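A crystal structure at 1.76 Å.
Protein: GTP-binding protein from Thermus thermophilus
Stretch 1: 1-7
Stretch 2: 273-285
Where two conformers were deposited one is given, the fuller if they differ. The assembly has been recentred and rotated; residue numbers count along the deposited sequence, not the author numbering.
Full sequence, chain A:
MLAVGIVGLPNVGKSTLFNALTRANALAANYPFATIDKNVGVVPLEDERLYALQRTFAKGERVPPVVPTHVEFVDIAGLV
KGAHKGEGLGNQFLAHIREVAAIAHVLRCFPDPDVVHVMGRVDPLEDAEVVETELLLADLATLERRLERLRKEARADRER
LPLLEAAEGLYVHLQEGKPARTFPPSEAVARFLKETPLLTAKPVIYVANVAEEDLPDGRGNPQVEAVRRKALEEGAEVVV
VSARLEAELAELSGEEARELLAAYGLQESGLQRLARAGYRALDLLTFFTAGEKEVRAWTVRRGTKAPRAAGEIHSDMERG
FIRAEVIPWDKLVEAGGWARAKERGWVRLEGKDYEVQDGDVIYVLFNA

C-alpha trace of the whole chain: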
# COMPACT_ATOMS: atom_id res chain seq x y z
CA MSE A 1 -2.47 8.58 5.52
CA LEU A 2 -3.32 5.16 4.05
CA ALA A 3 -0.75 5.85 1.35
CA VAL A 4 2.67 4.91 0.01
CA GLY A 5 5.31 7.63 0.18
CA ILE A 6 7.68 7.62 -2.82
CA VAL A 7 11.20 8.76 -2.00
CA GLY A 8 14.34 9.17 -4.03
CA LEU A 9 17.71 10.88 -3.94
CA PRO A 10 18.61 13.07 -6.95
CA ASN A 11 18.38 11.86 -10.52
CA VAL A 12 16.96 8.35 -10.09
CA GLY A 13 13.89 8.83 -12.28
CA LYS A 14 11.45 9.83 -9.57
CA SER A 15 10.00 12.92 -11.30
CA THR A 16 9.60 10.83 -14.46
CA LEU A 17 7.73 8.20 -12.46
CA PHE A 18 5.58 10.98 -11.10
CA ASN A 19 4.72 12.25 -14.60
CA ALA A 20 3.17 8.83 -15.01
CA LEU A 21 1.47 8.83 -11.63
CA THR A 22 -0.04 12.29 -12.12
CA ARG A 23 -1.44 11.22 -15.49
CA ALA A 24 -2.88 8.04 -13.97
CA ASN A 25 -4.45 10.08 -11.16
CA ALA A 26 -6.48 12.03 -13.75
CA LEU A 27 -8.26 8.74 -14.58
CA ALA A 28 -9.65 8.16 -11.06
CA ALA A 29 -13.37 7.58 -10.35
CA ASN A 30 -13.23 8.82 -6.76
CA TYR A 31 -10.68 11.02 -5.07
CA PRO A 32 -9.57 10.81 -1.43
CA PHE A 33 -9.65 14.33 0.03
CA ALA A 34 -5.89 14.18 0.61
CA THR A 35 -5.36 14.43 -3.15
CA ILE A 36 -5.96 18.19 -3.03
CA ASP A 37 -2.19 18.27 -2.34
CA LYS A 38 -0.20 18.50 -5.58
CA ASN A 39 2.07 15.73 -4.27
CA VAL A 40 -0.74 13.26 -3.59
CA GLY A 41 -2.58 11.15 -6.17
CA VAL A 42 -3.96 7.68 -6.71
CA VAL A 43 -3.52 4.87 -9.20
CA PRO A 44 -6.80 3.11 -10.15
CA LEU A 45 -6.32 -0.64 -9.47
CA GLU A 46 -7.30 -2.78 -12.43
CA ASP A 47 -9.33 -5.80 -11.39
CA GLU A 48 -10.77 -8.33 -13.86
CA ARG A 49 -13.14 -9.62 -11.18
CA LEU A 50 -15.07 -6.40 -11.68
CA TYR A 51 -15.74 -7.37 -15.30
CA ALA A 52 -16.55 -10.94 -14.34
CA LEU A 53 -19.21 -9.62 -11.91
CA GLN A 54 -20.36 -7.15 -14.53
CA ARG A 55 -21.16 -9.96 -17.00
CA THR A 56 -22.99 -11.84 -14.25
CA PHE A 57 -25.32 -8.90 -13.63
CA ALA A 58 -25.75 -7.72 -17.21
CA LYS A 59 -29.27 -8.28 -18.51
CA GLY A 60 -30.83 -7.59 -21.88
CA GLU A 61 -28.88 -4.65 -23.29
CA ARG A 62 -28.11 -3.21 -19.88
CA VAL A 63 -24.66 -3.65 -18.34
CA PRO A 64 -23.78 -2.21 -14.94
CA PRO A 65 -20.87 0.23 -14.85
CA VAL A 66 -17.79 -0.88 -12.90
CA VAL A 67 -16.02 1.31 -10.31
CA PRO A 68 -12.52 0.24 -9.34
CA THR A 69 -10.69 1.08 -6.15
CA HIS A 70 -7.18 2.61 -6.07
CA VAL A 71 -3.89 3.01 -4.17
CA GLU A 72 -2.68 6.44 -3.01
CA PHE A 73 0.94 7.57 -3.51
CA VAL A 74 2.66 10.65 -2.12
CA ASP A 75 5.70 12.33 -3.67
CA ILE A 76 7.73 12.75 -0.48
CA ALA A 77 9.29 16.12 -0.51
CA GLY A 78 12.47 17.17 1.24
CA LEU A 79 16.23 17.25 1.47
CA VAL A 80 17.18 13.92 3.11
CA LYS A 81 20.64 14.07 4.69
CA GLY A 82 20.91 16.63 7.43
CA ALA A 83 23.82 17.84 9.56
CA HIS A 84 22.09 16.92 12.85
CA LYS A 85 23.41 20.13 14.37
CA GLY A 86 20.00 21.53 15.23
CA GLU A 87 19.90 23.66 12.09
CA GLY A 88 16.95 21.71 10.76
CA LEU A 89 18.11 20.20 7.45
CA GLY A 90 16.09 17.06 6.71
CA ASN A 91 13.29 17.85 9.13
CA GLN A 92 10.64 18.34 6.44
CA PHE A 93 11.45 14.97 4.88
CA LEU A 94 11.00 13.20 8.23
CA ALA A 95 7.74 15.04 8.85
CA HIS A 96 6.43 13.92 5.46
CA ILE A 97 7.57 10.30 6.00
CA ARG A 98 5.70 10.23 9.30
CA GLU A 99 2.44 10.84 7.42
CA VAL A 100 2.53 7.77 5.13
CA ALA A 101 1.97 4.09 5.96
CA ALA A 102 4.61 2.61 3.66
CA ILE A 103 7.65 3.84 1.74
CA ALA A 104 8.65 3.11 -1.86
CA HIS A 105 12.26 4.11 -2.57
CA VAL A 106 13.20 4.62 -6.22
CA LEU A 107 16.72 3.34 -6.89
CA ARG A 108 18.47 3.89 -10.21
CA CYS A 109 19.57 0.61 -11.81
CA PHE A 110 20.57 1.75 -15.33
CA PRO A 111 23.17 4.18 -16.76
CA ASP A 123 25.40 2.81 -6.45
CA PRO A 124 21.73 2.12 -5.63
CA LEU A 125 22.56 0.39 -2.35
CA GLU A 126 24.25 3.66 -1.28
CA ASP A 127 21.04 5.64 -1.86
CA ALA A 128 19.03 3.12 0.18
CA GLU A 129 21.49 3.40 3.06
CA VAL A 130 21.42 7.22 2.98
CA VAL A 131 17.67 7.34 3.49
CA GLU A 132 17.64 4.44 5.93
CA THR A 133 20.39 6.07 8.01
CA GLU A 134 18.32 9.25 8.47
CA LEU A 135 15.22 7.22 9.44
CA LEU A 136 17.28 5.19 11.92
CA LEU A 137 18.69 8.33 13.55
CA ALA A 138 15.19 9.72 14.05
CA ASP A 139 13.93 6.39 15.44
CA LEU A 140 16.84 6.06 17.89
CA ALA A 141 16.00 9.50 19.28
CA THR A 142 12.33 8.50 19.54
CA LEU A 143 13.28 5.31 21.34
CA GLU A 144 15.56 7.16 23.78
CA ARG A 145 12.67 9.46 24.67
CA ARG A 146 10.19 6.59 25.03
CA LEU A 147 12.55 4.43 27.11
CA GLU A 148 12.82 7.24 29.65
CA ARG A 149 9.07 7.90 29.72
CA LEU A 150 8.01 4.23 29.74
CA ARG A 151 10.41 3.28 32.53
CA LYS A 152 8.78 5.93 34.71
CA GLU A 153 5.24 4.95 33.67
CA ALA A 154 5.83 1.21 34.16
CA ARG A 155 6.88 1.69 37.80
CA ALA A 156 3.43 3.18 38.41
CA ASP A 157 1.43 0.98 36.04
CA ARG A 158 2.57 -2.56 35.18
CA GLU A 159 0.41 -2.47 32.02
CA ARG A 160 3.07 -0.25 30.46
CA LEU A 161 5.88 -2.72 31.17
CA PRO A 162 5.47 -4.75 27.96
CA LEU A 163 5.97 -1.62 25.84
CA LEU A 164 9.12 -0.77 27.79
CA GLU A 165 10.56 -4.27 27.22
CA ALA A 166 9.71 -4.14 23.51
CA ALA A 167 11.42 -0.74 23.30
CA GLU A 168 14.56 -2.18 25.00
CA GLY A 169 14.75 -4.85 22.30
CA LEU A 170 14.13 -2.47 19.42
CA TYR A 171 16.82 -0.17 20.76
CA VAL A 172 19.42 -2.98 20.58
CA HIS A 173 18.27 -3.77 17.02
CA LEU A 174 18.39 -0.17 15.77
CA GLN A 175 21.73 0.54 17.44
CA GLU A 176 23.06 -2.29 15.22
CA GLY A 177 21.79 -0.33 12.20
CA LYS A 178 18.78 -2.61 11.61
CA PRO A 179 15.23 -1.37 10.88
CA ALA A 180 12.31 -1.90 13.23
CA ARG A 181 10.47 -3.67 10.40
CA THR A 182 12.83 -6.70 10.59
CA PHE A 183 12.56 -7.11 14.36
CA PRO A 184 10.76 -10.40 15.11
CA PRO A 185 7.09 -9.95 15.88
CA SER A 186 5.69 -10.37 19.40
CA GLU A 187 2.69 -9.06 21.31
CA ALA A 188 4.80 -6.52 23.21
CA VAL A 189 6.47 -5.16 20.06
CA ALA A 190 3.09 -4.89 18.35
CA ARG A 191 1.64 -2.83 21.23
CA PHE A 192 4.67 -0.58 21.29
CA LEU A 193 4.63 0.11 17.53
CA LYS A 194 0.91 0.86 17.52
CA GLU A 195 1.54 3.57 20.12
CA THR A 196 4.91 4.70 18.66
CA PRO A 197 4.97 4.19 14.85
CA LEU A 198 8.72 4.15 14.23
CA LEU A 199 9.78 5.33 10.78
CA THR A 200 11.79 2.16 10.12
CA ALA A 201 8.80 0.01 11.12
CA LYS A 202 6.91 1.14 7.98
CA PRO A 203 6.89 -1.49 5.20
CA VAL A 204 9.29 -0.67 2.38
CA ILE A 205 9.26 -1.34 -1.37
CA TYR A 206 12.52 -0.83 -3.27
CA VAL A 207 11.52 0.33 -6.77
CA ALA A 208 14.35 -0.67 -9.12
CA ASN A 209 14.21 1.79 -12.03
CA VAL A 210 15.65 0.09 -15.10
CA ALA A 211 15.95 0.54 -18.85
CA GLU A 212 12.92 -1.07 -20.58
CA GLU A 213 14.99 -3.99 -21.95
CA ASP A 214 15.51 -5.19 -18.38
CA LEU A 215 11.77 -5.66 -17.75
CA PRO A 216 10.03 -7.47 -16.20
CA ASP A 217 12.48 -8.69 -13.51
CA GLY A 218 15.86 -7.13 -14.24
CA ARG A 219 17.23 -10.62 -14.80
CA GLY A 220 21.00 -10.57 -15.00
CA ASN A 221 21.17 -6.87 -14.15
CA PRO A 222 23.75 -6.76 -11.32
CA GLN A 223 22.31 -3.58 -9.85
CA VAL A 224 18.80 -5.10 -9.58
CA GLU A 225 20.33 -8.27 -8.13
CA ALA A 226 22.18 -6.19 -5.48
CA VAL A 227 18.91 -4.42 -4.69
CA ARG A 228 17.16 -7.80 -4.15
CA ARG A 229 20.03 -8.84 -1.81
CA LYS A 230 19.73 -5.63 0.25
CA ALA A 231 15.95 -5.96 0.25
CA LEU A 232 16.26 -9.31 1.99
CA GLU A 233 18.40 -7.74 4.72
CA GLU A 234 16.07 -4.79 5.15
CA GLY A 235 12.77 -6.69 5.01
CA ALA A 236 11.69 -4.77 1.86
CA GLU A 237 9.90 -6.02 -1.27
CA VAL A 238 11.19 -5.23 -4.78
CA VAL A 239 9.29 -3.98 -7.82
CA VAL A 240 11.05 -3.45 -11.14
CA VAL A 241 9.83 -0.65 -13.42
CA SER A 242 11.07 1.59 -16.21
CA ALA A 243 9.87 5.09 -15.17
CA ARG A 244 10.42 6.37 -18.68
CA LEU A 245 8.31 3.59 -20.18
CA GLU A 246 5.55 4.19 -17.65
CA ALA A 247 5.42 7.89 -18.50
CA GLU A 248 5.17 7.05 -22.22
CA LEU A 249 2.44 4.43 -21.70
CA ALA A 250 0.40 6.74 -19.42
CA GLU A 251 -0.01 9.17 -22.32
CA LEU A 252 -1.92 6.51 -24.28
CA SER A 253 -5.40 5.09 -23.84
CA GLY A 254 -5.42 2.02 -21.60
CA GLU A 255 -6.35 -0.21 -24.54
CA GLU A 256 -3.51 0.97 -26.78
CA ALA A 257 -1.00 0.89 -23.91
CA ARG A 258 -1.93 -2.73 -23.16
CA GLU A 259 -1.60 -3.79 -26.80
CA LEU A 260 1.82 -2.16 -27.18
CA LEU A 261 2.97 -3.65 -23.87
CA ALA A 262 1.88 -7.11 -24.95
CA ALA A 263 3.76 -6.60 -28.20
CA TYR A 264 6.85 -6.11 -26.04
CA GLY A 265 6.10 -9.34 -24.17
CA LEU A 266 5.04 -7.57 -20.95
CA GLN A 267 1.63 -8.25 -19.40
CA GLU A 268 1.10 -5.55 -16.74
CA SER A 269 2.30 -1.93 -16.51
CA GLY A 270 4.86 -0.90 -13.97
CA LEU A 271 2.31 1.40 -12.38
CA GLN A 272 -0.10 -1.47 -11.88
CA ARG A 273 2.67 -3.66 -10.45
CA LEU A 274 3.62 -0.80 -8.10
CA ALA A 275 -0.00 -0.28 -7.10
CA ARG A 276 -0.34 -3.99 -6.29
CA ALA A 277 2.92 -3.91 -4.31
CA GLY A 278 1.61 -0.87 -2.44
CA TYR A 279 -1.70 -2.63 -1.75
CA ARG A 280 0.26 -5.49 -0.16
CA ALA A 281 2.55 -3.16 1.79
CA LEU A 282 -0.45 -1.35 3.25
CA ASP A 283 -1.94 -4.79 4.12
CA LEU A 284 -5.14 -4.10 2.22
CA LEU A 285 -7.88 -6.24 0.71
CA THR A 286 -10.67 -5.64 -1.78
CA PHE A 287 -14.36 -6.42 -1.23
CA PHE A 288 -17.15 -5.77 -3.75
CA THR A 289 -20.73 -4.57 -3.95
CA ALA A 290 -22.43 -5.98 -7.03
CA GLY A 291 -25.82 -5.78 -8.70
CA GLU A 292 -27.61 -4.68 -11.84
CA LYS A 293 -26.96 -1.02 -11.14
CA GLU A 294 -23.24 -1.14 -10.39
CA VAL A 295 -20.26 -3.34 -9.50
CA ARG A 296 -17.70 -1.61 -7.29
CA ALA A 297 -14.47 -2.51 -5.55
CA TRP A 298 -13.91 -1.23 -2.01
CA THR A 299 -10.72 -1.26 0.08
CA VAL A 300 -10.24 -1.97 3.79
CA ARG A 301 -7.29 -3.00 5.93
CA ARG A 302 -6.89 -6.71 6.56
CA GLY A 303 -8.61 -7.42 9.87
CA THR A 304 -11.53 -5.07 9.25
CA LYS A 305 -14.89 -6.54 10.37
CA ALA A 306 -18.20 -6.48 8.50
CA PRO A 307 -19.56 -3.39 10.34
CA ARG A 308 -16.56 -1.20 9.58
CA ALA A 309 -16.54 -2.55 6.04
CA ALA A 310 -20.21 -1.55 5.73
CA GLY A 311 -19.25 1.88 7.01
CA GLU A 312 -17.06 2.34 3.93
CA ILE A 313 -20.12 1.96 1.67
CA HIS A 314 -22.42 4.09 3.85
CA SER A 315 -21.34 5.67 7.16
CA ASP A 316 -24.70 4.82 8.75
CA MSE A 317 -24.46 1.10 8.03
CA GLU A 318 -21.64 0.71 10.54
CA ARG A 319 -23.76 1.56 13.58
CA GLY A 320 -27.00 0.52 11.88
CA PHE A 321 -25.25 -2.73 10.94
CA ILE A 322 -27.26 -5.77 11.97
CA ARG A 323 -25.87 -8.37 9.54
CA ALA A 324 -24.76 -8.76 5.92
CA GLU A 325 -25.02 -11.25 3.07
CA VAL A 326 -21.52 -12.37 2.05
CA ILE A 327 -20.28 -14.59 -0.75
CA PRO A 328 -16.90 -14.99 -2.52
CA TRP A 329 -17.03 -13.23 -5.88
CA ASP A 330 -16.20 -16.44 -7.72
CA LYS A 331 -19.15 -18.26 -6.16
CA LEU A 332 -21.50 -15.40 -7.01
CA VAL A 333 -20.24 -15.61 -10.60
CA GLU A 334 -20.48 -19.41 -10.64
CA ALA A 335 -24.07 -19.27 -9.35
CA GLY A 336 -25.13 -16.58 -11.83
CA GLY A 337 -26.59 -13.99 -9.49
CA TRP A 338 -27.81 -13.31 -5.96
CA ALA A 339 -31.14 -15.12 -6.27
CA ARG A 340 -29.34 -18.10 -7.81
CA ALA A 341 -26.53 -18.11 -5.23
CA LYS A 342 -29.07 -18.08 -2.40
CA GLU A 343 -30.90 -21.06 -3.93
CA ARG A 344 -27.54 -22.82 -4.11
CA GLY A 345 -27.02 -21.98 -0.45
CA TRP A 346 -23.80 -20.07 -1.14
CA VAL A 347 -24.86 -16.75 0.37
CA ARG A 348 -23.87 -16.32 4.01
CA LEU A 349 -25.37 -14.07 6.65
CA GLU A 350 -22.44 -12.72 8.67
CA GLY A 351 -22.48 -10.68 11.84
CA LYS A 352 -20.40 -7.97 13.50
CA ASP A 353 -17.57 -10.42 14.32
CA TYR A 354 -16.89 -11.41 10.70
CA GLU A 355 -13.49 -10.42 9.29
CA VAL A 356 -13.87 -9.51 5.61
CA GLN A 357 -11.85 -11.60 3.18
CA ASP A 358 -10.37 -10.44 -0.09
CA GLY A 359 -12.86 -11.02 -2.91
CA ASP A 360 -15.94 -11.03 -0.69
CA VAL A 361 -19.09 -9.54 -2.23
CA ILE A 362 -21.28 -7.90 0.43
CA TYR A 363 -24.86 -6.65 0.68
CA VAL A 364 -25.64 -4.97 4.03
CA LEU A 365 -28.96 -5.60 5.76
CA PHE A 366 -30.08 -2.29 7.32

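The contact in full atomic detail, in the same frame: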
# COMPACT_ATOMS: atom_id res chain seq x y z
N MSE A 1 -1.89 8.77 6.88
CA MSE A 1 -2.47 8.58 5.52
C MSE A 1 -2.28 7.13 5.07
O MSE A 1 -1.18 6.57 5.17
CB MSE A 1 -1.76 9.49 4.50
CG MSE A 1 -2.54 10.72 4.03
SE MSE A 1 -1.64 11.53 2.50
CE MSE A 1 0.03 11.98 3.40
N LEU A 2 -3.37 6.53 4.56
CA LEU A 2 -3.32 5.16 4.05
C LEU A 2 -2.71 5.34 2.66
O LEU A 2 -3.41 5.25 1.64
CB LEU A 2 -4.73 4.59 3.92
CG LEU A 2 -4.71 3.09 3.65
CD1 LEU A 2 -3.98 2.37 4.79
CD2 LEU A 2 -6.12 2.59 3.49
N ALA A 3 -1.40 5.59 2.61
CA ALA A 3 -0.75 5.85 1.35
C ALA A 3 0.70 5.40 1.37
O ALA A 3 1.28 5.16 2.43
CB ALA A 3 -0.81 7.36 1.04
N VAL A 4 1.28 5.32 0.18
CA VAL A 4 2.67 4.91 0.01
C VAL A 4 3.46 6.18 -0.34
O VAL A 4 3.12 6.89 -1.29
CB VAL A 4 2.83 3.92 -1.15
CG1 VAL A 4 4.32 3.55 -1.34
CG2 VAL A 4 1.98 2.67 -0.88
N GLY A 5 4.50 6.45 0.43
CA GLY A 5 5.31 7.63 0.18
C GLY A 5 6.48 7.25 -0.73
O GLY A 5 7.25 6.35 -0.38
N ILE A 6 6.61 7.91 -1.88
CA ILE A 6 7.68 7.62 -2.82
C ILE A 6 8.86 8.55 -2.55
O ILE A 6 8.71 9.78 -2.58
CB ILE A 6 7.22 7.81 -4.30
CG1 ILE A 6 6.01 6.89 -4.56
CG2 ILE A 6 8.40 7.47 -5.26
CD1 ILE A 6 5.59 6.82 -6.01
N VAL A 7 10.03 7.96 -2.29
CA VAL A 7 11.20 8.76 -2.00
C VAL A 7 12.31 8.47 -2.98
O VAL A 7 12.31 7.43 -3.64
CB VAL A 7 11.74 8.51 -0.56
CG1 VAL A 7 10.61 8.68 0.44
CG2 VAL A 7 12.33 7.16 -0.44
N ARG A 273 1.86 -2.82 -11.32
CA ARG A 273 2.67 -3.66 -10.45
C ARG A 273 2.99 -2.91 -9.16
O ARG A 273 2.97 -3.51 -8.08
CB ARG A 273 3.98 -4.05 -11.12
CG ARG A 273 3.89 -5.05 -12.25
CD ARG A 273 5.20 -5.03 -13.04
NE ARG A 273 5.46 -6.24 -13.80
CZ ARG A 273 5.80 -7.41 -13.26
NH1 ARG A 273 5.93 -7.53 -11.94
NH2 ARG A 273 6.03 -8.46 -14.04
N LEU A 274 3.30 -1.62 -9.28
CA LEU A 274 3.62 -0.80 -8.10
C LEU A 274 2.38 -0.64 -7.23
O LEU A 274 2.44 -0.70 -6.01
CB LEU A 274 4.15 0.58 -8.53
CG LEU A 274 4.52 1.53 -7.40
CD1 LEU A 274 5.63 0.95 -6.52
CD2 LEU A 274 4.99 2.85 -8.04
N ALA A 275 1.23 -0.42 -7.86
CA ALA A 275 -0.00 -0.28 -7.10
C ALA A 275 -0.30 -1.56 -6.31
O ALA A 275 -0.70 -1.51 -5.14
CB ALA A 275 -1.18 0.06 -8.07
N ARG A 276 -0.09 -2.71 -6.95
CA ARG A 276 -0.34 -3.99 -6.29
C ARG A 276 0.67 -4.23 -5.16
O ARG A 276 0.34 -4.83 -4.14
CB ARG A 276 -0.27 -5.15 -7.31
CG ARG A 276 -1.49 -5.23 -8.24
CD ARG A 276 -1.58 -6.59 -8.97
NE ARG A 276 -0.38 -6.89 -9.75
CZ ARG A 276 0.61 -7.67 -9.33
NH1 ARG A 276 0.55 -8.25 -8.14
NH2 ARG A 276 1.68 -7.85 -10.09
N ALA A 277 1.90 -3.76 -5.35
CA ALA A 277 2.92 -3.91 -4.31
C ALA A 277 2.55 -2.98 -3.15
O ALA A 277 2.71 -3.34 -1.99
CB ALA A 277 4.32 -3.55 -4.85
N GLY A 278 2.02 -1.80 -3.49
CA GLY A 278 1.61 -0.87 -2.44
C GLY A 278 0.41 -1.42 -1.67
O GLY A 278 0.32 -1.28 -0.46
N TYR A 279 -0.51 -2.05 -2.38
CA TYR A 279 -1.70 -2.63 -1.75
C TYR A 279 -1.24 -3.65 -0.71
O TYR A 279 -1.75 -3.67 0.41
CB TYR A 279 -2.56 -3.33 -2.80
CG TYR A 279 -4.06 -3.27 -2.55
CD1 TYR A 279 -4.74 -2.04 -2.54
CD2 TYR A 279 -4.83 -4.44 -2.44
CE1 TYR A 279 -6.12 -1.98 -2.43
CE2 TYR A 279 -6.22 -4.39 -2.34
CZ TYR A 279 -6.86 -3.16 -2.34
OH TYR A 279 -8.22 -3.08 -2.29
N ARG A 280 -0.26 -4.48 -1.08
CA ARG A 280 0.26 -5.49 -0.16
C ARG A 280 0.99 -4.85 1.01
O ARG A 280 0.84 -5.28 2.15
CB ARG A 280 1.22 -6.45 -0.87
CG ARG A 280 0.54 -7.39 -1.89
CD ARG A 280 1.50 -8.47 -2.37
NE ARG A 280 2.58 -7.94 -3.20
CZ ARG A 280 2.47 -7.70 -4.51
NH1 ARG A 280 1.34 -7.96 -5.15
NH2 ARG A 280 3.50 -7.23 -5.18
N ALA A 281 1.79 -3.83 0.73
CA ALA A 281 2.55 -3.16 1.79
C ALA A 281 1.63 -2.55 2.82
O ALA A 281 1.92 -2.57 4.03
CB ALA A 281 3.46 -2.07 1.18
N LEU A 282 0.52 -1.99 2.36
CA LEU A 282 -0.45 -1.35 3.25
C LEU A 282 -1.38 -2.39 3.91
O LEU A 282 -2.27 -2.02 4.68
CB LEU A 282 -1.28 -0.30 2.48
CG LEU A 282 -0.48 0.90 1.95
CD1 LEU A 282 -1.35 1.79 1.04
CD2 LEU A 282 0.05 1.69 3.12
N ASP A 283 -1.15 -3.66 3.60
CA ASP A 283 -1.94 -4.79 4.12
C ASP A 283 -3.43 -4.63 3.84
O ASP A 283 -4.26 -4.78 4.73
CB ASP A 283 -1.74 -4.92 5.63
CG ASP A 283 -2.13 -6.29 6.17
OD1 ASP A 283 -2.31 -6.40 7.40
OD2 ASP A 283 -2.25 -7.25 5.37
N LEU A 284 -3.75 -4.35 2.59
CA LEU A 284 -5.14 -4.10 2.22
C LEU A 284 -5.79 -5.25 1.48
O LEU A 284 -5.11 -6.14 0.95
CB LEU A 284 -5.20 -2.86 1.34
CG LEU A 284 -4.54 -1.62 1.94
CD1 LEU A 284 -4.54 -0.51 0.90
CD2 LEU A 284 -5.29 -1.20 3.21
N LEU A 285 -7.12 -5.23 1.46
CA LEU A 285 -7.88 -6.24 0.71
C LEU A 285 -9.06 -5.54 0.05
O LEU A 285 -9.49 -4.46 0.47
CB LEU A 285 -8.33 -7.40 1.62
CG LEU A 285 -9.13 -7.19 2.90
CD1 LEU A 285 -10.61 -7.02 2.57
CD2 LEU A 285 -8.93 -8.41 3.83

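The centre of this contact is Leu 282, which lies just past the end of the helix; more of its surface is covered by the other stretch than that of any other residue in the contact. Its CA-to-CB bond points toward the N-terminal strand, and with chi1 m and chi2 t its two methyls reach different parts of that segment. CD1 lies 3.9 Å from Val 4 CG2, while CD2 sits 3.7 Å from the carbonyl oxygen Ala 3 O, a van der Waals contact with the backbone. Ala 3 turns its own methyl away, so it meets Leu 282 through its main chain.

The CA-to-CB bond of Val 4 points toward the other stretch, and across from it lies Gly 278. The two CA atoms are 6.4 Å apart, and Val 4 CG2 rests 3.9 Å from Gly 278 CA. Glycine suits this position because a CB placed there would point toward the strand and lie only 3.1 Å from Val 4 CG2, too close for two carbons. The bare backbone instead forms a shallow seat for the branched valine.

From this centre the contact extends both ways. Toward the start of the helical segment, Ile 6 begins sideways, but its m, t conformation carries CD1 to 4.5 Å from Leu 274 CD2, a looser apolar contact. One residue in two along the strand, Val 4 and Ile 6, thus meets Gly 278 and Leu 274, which are one helical turn apart. Toward the chain start, Leu 2 also leaves its backbone sideways and bends its end inward: its CD2 lies 3.9 Å from Leu 284 CD2, and its CD1 is 4.4 Å from Leu 282 CD2. Leucine serves well here, its forked end touching two other leucines at the partly exposed margin.

No hydrogen bond crosses between the stretches; they are held by apolar packing, and the helix amides from Ala 277 to Ala 281 bond to carbonyls four residues earlier. Gly 278 N donates to Leu 274 O at 2.8 Å, and Leu 282 N to Gly 278 O at 2.9 Å. The helix closes with a Schellman motif: Asp 283, with positive phi, donates from its N to Arg 280 O at 2.9 Å, and Leu 284 N reaches back to Tyr 279 O at 3.0 Å. This turn redirects the chain into a strand, where Leu 284 can face Leu 2. The exposed Asp 283 leads its carboxylate away from the contact, and Arg 273, Arg 276 and Arg 280 likewise keep their charged groups clear of the apolar seam.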